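Local coordinates for protein bradyzoite surface antigen BSR4 (Toxoplasma gondii, PDB 2JKS) that is a surface antigen of the bradyzoite stage that belongs to the SAG1-related family and binds zinc ions, at residues L208-A220 and C228-K242. Residues are numbered along the deposited sequence; the frame is centred on the assembly and turned at random.
With ZN (zinc ion), chain I.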
loop_
_atom_site.group_PDB
_atom_site.type_symbol
_atom_site.label_atom_id
_atom_site.label_comp_id
_atom_site.label_asym_id
_atom_site.label_seq_id
_atom_site.Cartn_x
_atom_site.Cartn_y
_atom_site.Cartn_z
ATOM N N LEU A 208 -14.120 4.949 -7.674
ATOM C CA LEU A 208 -14.670 4.175 -8.794
ATOM C C LEU A 208 -14.730 4.967 -10.079
ATOM O O LEU A 208 -15.154 6.133 -10.096
ATOM C CB LEU A 208 -16.053 3.641 -8.424
ATOM C CG LEU A 208 -16.105 2.550 -7.369
ATOM C CD1 LEU A 208 -17.470 2.471 -6.689
ATOM C CD2 LEU A 208 -15.740 1.206 -7.971
ATOM N N GLN A 209 -14.310 4.317 -11.157
ATOM C CA GLN A 209 -14.307 4.901 -12.467
ATOM C C GLN A 209 -15.047 3.968 -13.496
ATOM O O GLN A 209 -14.831 2.761 -13.501
ATOM C CB GLN A 209 -12.847 5.140 -12.877
ATOM C CG GLN A 209 -12.704 5.827 -14.192
ATOM C CD GLN A 209 -12.763 7.352 -14.079
ATOM O OE1 GLN A 209 -13.356 7.919 -13.147
ATOM N NE2 GLN A 209 -12.152 8.015 -15.047
ATOM N N PRO A 210 -15.940 4.546 -14.347
ATOM C CA PRO A 210 -16.274 6.007 -14.366
ATOM C C PRO A 210 -17.114 6.369 -13.168
ATOM O O PRO A 210 -17.657 5.495 -12.491
ATOM C CB PRO A 210 -17.115 6.193 -15.655
ATOM C CG PRO A 210 -17.706 4.797 -15.928
ATOM C CD PRO A 210 -16.698 3.768 -15.342
ATOM N N THR A 211 -17.201 7.670 -12.871
ATOM C CA THR A 211 -17.976 8.128 -11.721
ATOM C C THR A 211 -19.455 7.675 -11.856
ATOM O O THR A 211 -20.188 7.487 -10.870
ATOM C CB THR A 211 -17.859 9.688 -11.660
ATOM O OG1 THR A 211 -16.480 10.040 -11.388
ATOM C CG2 THR A 211 -18.687 10.223 -10.570
ATOM N N THR A 212 -19.859 7.514 -13.127
ATOM C CA THR A 212 -21.213 7.125 -13.569
ATOM C C THR A 212 -21.395 5.591 -13.741
ATOM O O THR A 212 -22.239 5.132 -14.512
ATOM C CB THR A 212 -21.541 7.871 -14.843
ATOM O OG1 THR A 212 -20.443 7.741 -15.780
ATOM C CG2 THR A 212 -21.710 9.362 -14.513
ATOM N N TYR A 213 -20.618 4.815 -12.970
ATOM C CA TYR A 213 -20.527 3.362 -13.193
ATOM C C TYR A 213 -21.897 2.692 -13.069
ATOM O O TYR A 213 -22.106 1.655 -13.682
ATOM C CB TYR A 213 -19.518 2.715 -12.251
ATOM C CG TYR A 213 -19.900 2.871 -10.815
ATOM C CD1 TYR A 213 -20.726 1.961 -10.205
ATOM C CD2 TYR A 213 -19.457 4.002 -10.082
ATOM C CE1 TYR A 213 -21.119 2.138 -8.904
ATOM C CE2 TYR A 213 -19.845 4.201 -8.775
ATOM C CZ TYR A 213 -20.662 3.265 -8.195
ATOM O OH TYR A 213 -21.038 3.419 -6.874
ATOM N N ALA A 214 -22.818 3.275 -12.285
ATOM C CA ALA A 214 -24.154 2.662 -12.082
ATOM C C ALA A 214 -24.957 2.592 -13.377
ATOM O O ALA A 214 -25.897 1.794 -13.451
ATOM C CB ALA A 214 -24.979 3.405 -10.996
ATOM N N GLU A 215 -24.569 3.399 -14.373
ATOM C CA GLU A 215 -25.194 3.363 -15.718
ATOM C C GLU A 215 -24.243 3.176 -16.882
ATOM O O GLU A 215 -24.698 2.850 -17.953
ATOM C CB GLU A 215 -26.003 4.639 -15.998
ATOM C CG GLU A 215 -27.079 4.871 -15.018
ATOM C CD GLU A 215 -27.808 6.193 -15.239
ATOM O OE1 GLU A 215 -27.540 6.936 -16.222
ATOM O OE2 GLU A 215 -28.676 6.479 -14.414
ATOM N N GLU A 216 -22.964 3.496 -16.691
ATOM C CA GLU A 216 -21.968 3.578 -17.759
ATOM C C GLU A 216 -20.689 2.785 -17.521
ATOM O O GLU A 216 -20.277 2.544 -16.373
ATOM C CB GLU A 216 -21.580 5.028 -18.010
ATOM C CG GLU A 216 -22.737 5.786 -18.644
ATOM C CD GLU A 216 -22.589 7.261 -18.679
ATOM O OE1 GLU A 216 -21.624 7.834 -18.124
ATOM O OE2 GLU A 216 -23.521 7.857 -19.282
ATOM N N TYR A 217 -19.986 2.475 -18.620
ATOM C CA TYR A 217 -18.639 1.930 -18.507
ATOM C C TYR A 217 -17.678 2.705 -19.375
ATOM O O TYR A 217 -18.106 3.600 -20.118
ATOM C CB TYR A 217 -18.664 0.425 -18.832
ATOM C CG TYR A 217 -19.119 0.115 -20.243
ATOM C CD1 TYR A 217 -18.199 -0.062 -21.274
ATOM C CD2 TYR A 217 -20.472 0.011 -20.536
ATOM C CE1 TYR A 217 -18.610 -0.354 -22.582
ATOM C CE2 TYR A 217 -20.896 -0.265 -21.828
ATOM C CZ TYR A 217 -19.951 -0.452 -22.847
ATOM O OH TYR A 217 -20.397 -0.702 -24.131
ATOM N N CYS A 218 -16.379 2.396 -19.284
ATOM C CA CYS A 218 -15.385 2.934 -20.214
ATOM C C CYS A 218 -15.280 1.971 -21.395
ATOM O O CYS A 218 -15.145 0.734 -21.207
ATOM C CB CYS A 218 -13.999 3.083 -19.563
ATOM S SG CYS A 218 -13.924 3.879 -17.933
ATOM N N VAL A 219 -15.377 2.488 -22.615
ATOM C CA VAL A 219 -15.068 1.626 -23.778
ATOM C C VAL A 219 -13.756 0.846 -23.577
ATOM O O VAL A 219 -12.727 1.416 -23.162
ATOM C CB VAL A 219 -15.058 2.420 -25.104
ATOM C CG1 VAL A 219 -14.884 1.449 -26.298
ATOM C CG2 VAL A 219 -16.355 3.177 -25.204
ATOM N N ALA A 220 -13.802 -0.458 -23.856
ATOM C CA ALA A 220 -12.712 -1.333 -23.459
ATOM C C ALA A 220 -11.461 -1.146 -24.326
ATOM O O ALA A 220 -10.392 -1.493 -23.872
ATOM C CB ALA A 220 -13.171 -2.797 -23.413
ATOM N N CYS A 228 -10.906 6.998 -20.304
ATOM C CA CYS A 228 -12.238 6.449 -20.179
ATOM C C CYS A 228 -13.264 7.185 -21.063
ATOM O O CYS A 228 -13.616 8.312 -20.741
ATOM C CB CYS A 228 -12.723 6.533 -18.706
ATOM S SG CYS A 228 -14.360 5.821 -18.405
ATOM N N SER A 229 -13.737 6.557 -22.141
ATOM C CA SER A 229 -14.861 7.109 -22.912
ATOM C C SER A 229 -16.088 6.414 -22.468
ATOM O O SER A 229 -16.193 5.223 -22.691
ATOM C CB SER A 229 -14.725 6.840 -24.419
ATOM O OG SER A 229 -13.611 7.505 -24.912
ATOM N N THR A 230 -17.033 7.143 -21.869
ATOM C CA THR A 230 -18.207 6.516 -21.272
ATOM C C THR A 230 -19.224 6.060 -22.312
ATOM O O THR A 230 -19.407 6.698 -23.383
ATOM C CB THR A 230 -18.888 7.395 -20.194
ATOM O OG1 THR A 230 -19.247 8.652 -20.774
ATOM C CG2 THR A 230 -17.941 7.626 -18.982
ATOM N N THR A 231 -19.841 4.920 -22.030
ATOM C CA THR A 231 -20.905 4.384 -22.876
ATOM C C THR A 231 -21.870 3.702 -21.966
ATOM O O THR A 231 -21.472 3.205 -20.902
ATOM C CB THR A 231 -20.360 3.410 -23.957
ATOM O OG1 THR A 231 -19.477 4.137 -24.776
ATOM C CG2 THR A 231 -21.443 2.920 -24.840
ATOM N N ARG A 232 -23.147 3.715 -22.329
ATOM C CA ARG A 232 -24.173 3.163 -21.487
ATOM C C ARG A 232 -24.152 1.601 -21.477
ATOM O O ARG A 232 -23.931 0.979 -22.517
ATOM C CB ARG A 232 -25.562 3.756 -21.836
ATOM C CG ARG A 232 -25.623 5.325 -21.656
ATOM C CD ARG A 232 -27.010 5.823 -22.075
ATOM N NE ARG A 232 -28.067 5.387 -21.151
ATOM C CZ ARG A 232 -29.325 5.077 -21.504
ATOM N NH1 ARG A 232 -29.691 5.102 -22.784
ATOM N NH2 ARG A 232 -30.202 4.690 -20.575
ATOM N N PHE A 233 -24.270 1.016 -20.273
ATOM C CA PHE A 233 -24.352 -0.430 -20.106
ATOM C C PHE A 233 -25.486 -1.076 -20.909
ATOM O O PHE A 233 -25.291 -2.167 -21.418
ATOM C CB PHE A 233 -24.518 -0.836 -18.650
ATOM C CG PHE A 233 -23.217 -1.033 -17.917
ATOM C CD1 PHE A 233 -22.356 -2.101 -18.242
ATOM C CD2 PHE A 233 -22.837 -0.143 -16.904
ATOM C CE1 PHE A 233 -21.139 -2.272 -17.553
ATOM C CE2 PHE A 233 -21.626 -0.301 -16.207
ATOM C CZ PHE A 233 -20.776 -1.367 -16.510
ATOM N N VAL A 234 -26.649 -0.424 -21.011
ATOM C CA VAL A 234 -27.763 -0.958 -21.854
ATOM C C VAL A 234 -27.333 -1.275 -23.276
ATOM O O VAL A 234 -27.969 -2.110 -23.918
ATOM C CB VAL A 234 -29.023 -0.043 -22.024
ATOM C CG1 VAL A 234 -29.933 -0.085 -20.808
ATOM C CG2 VAL A 234 -28.663 1.402 -22.527
ATOM N N GLU A 235 -26.303 -0.607 -23.786
ATOM C CA GLU A 235 -25.870 -0.824 -25.175
ATOM C C GLU A 235 -25.275 -2.213 -25.409
ATOM O O GLU A 235 -25.235 -2.679 -26.563
ATOM C CB GLU A 235 -24.890 0.252 -25.669
ATOM C CG GLU A 235 -25.526 1.590 -26.046
ATOM C CD GLU A 235 -26.571 1.420 -27.145
ATOM O OE1 GLU A 235 -26.196 0.950 -28.266
ATOM O OE2 GLU A 235 -27.763 1.726 -26.878
ATOM N N ILE A 236 -24.808 -2.854 -24.336
ATOM C CA ILE A 236 -24.220 -4.199 -24.391
ATOM C C ILE A 236 -25.061 -5.239 -23.640
ATOM O O ILE A 236 -25.010 -6.426 -23.965
ATOM C CB ILE A 236 -22.723 -4.223 -23.976
ATOM C CG1 ILE A 236 -22.503 -3.835 -22.491
ATOM C CG2 ILE A 236 -21.913 -3.355 -24.938
ATOM C CD1 ILE A 236 -21.092 -3.961 -22.041
ATOM N N PHE A 237 -25.815 -4.784 -22.644
ATOM C CA PHE A 237 -26.753 -5.611 -21.882
ATOM C C PHE A 237 -28.144 -4.987 -22.043
ATOM O O PHE A 237 -28.592 -4.176 -21.201
ATOM C CB PHE A 237 -26.385 -5.712 -20.375
ATOM C CG PHE A 237 -24.936 -6.049 -20.104
ATOM C CD1 PHE A 237 -24.247 -7.001 -20.894
ATOM C CD2 PHE A 237 -24.267 -5.446 -19.050
ATOM C CE1 PHE A 237 -22.909 -7.321 -20.647
ATOM C CE2 PHE A 237 -22.929 -5.760 -18.791
ATOM C CZ PHE A 237 -22.264 -6.695 -19.597
ATOM N N PRO A 238 -28.870 -5.373 -23.118
ATOM C CA PRO A 238 -30.194 -4.775 -23.385
ATOM C C PRO A 238 -31.158 -4.758 -22.191
ATOM O O PRO A 238 -31.915 -3.826 -22.050
ATOM C CB PRO A 238 -30.758 -5.642 -24.524
ATOM C CG PRO A 238 -29.543 -6.202 -25.239
ATOM C CD PRO A 238 -28.511 -6.409 -24.114
ATOM N N LYS A 239 -31.095 -5.759 -21.315
ATOM C CA LYS A 239 -31.956 -5.852 -20.112
ATOM C C LYS A 239 -31.434 -5.090 -18.837
ATOM O O LYS A 239 -32.043 -5.154 -17.733
ATOM C CB LYS A 239 -32.160 -7.344 -19.769
ATOM C CG LYS A 239 -32.813 -8.128 -20.927
ATOM C CD LYS A 239 -32.768 -9.638 -20.705
ATOM C CE LYS A 239 -33.466 -10.386 -21.853
ATOM N NZ LYS A 239 -33.062 -11.825 -21.833
ATOM N N PHE A 240 -30.305 -4.400 -18.991
ATOM C CA PHE A 240 -29.658 -3.699 -17.879
ATOM C C PHE A 240 -30.631 -2.818 -17.081
ATOM O O PHE A 240 -31.465 -2.119 -17.667
ATOM C CB PHE A 240 -28.541 -2.804 -18.426
ATOM C CG PHE A 240 -27.785 -2.057 -17.349
ATOM C CD1 PHE A 240 -26.792 -2.698 -16.599
ATOM C CD2 PHE A 240 -28.059 -0.694 -17.114
ATOM C CE1 PHE A 240 -26.092 -2.010 -15.609
ATOM C CE2 PHE A 240 -27.369 0.023 -16.139
ATOM C CZ PHE A 240 -26.362 -0.628 -15.389
ATOM N N LEU A 241 -30.490 -2.841 -15.763
ATOM C CA LEU A 241 -31.141 -1.867 -14.873
ATOM C C LEU A 241 -30.077 -1.346 -13.910
ATOM O O LEU A 241 -29.152 -2.081 -13.561
ATOM C CB LEU A 241 -32.224 -2.551 -14.026
ATOM C CG LEU A 241 -33.354 -3.378 -14.676
ATOM C CD1 LEU A 241 -34.289 -3.927 -13.621
ATOM C CD2 LEU A 241 -34.145 -2.577 -15.661
ATOM N N LYS A 242 -30.233 -0.110 -13.457
ATOM C CA LYS A 242 -29.351 0.495 -12.436
ATOM C C LYS A 242 -29.244 -0.366 -11.198
ATOM O O LYS A 242 -28.195 -0.365 -10.538
ATOM C CB LYS A 242 -29.864 1.874 -12.007
ATOM C CG LYS A 242 -29.452 3.026 -12.874
ATOM C CD LYS A 242 -29.888 4.338 -12.201
ATOM C CE LYS A 242 -28.748 5.002 -11.564
ATOM N NZ LYS A 242 -29.025 6.467 -11.578
HETATM ZN ZN ZN I . -23.278 9.797 -19.045
HETATM O O HOH W 1 -27.022 1.935 -19.170
HETATM O O HOH W 2 -26.466 7.014 -18.761
HETATM O O HOH W 3 -21.614 9.059 -21.691
HETATM O O HOH W 4 -12.416 4.135 -22.758
#
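A short disulfide-closed beta hairpin on the second SRS domain pairs Tyr217 with Thr231 and Cys218 with Thr230. Tyr217 N gives a bond to Thr231 O, and Thr231 N returns one to Tyr217 O. Further along, Val219 N bonds Ser229 O, while water 4 links Val219 O to Ser229 N. The Cys218 SG–Cys228 SG bond, 2.0 Å long, ties strand 216-218 to the chain just before strand 230-232; Pro210 CB lies 3.9 Å from Cys228 SG.

Against strand 269-277 of the domain's beta sheet, Phe233 meets Phe271 edge-to-face. Tyr217 CB sits over the Phe233 ring face, 4.0 Å from its centroid, and the ring planes of Tyr217 and Phe233 are inclined at 47°. With CG between the backbone N and the carbonyl carbon (chi1 62°), the Tyr217 ring runs alongside Thr231, whose CB lies over one face, toward its rim; Ile236 comes from the opposite direction, its CG2 3.2 Å from Tyr217 OH. Phe233 N makes a nearly straight bond (170°) to Glu215 O, which also accepts from water 1.

Glu216 OE2 binds zinc at 2.0 Å, while Thr212 OG1 donates to Glu216 OE1 on the anti side, 2.6 Å away and tilted well out of the carboxylate plane, probably helping to orient the carboxylate. One residue earlier, Glu215 OE2 forms a salt bridge with Lys242 NZ, 2.9 Å away.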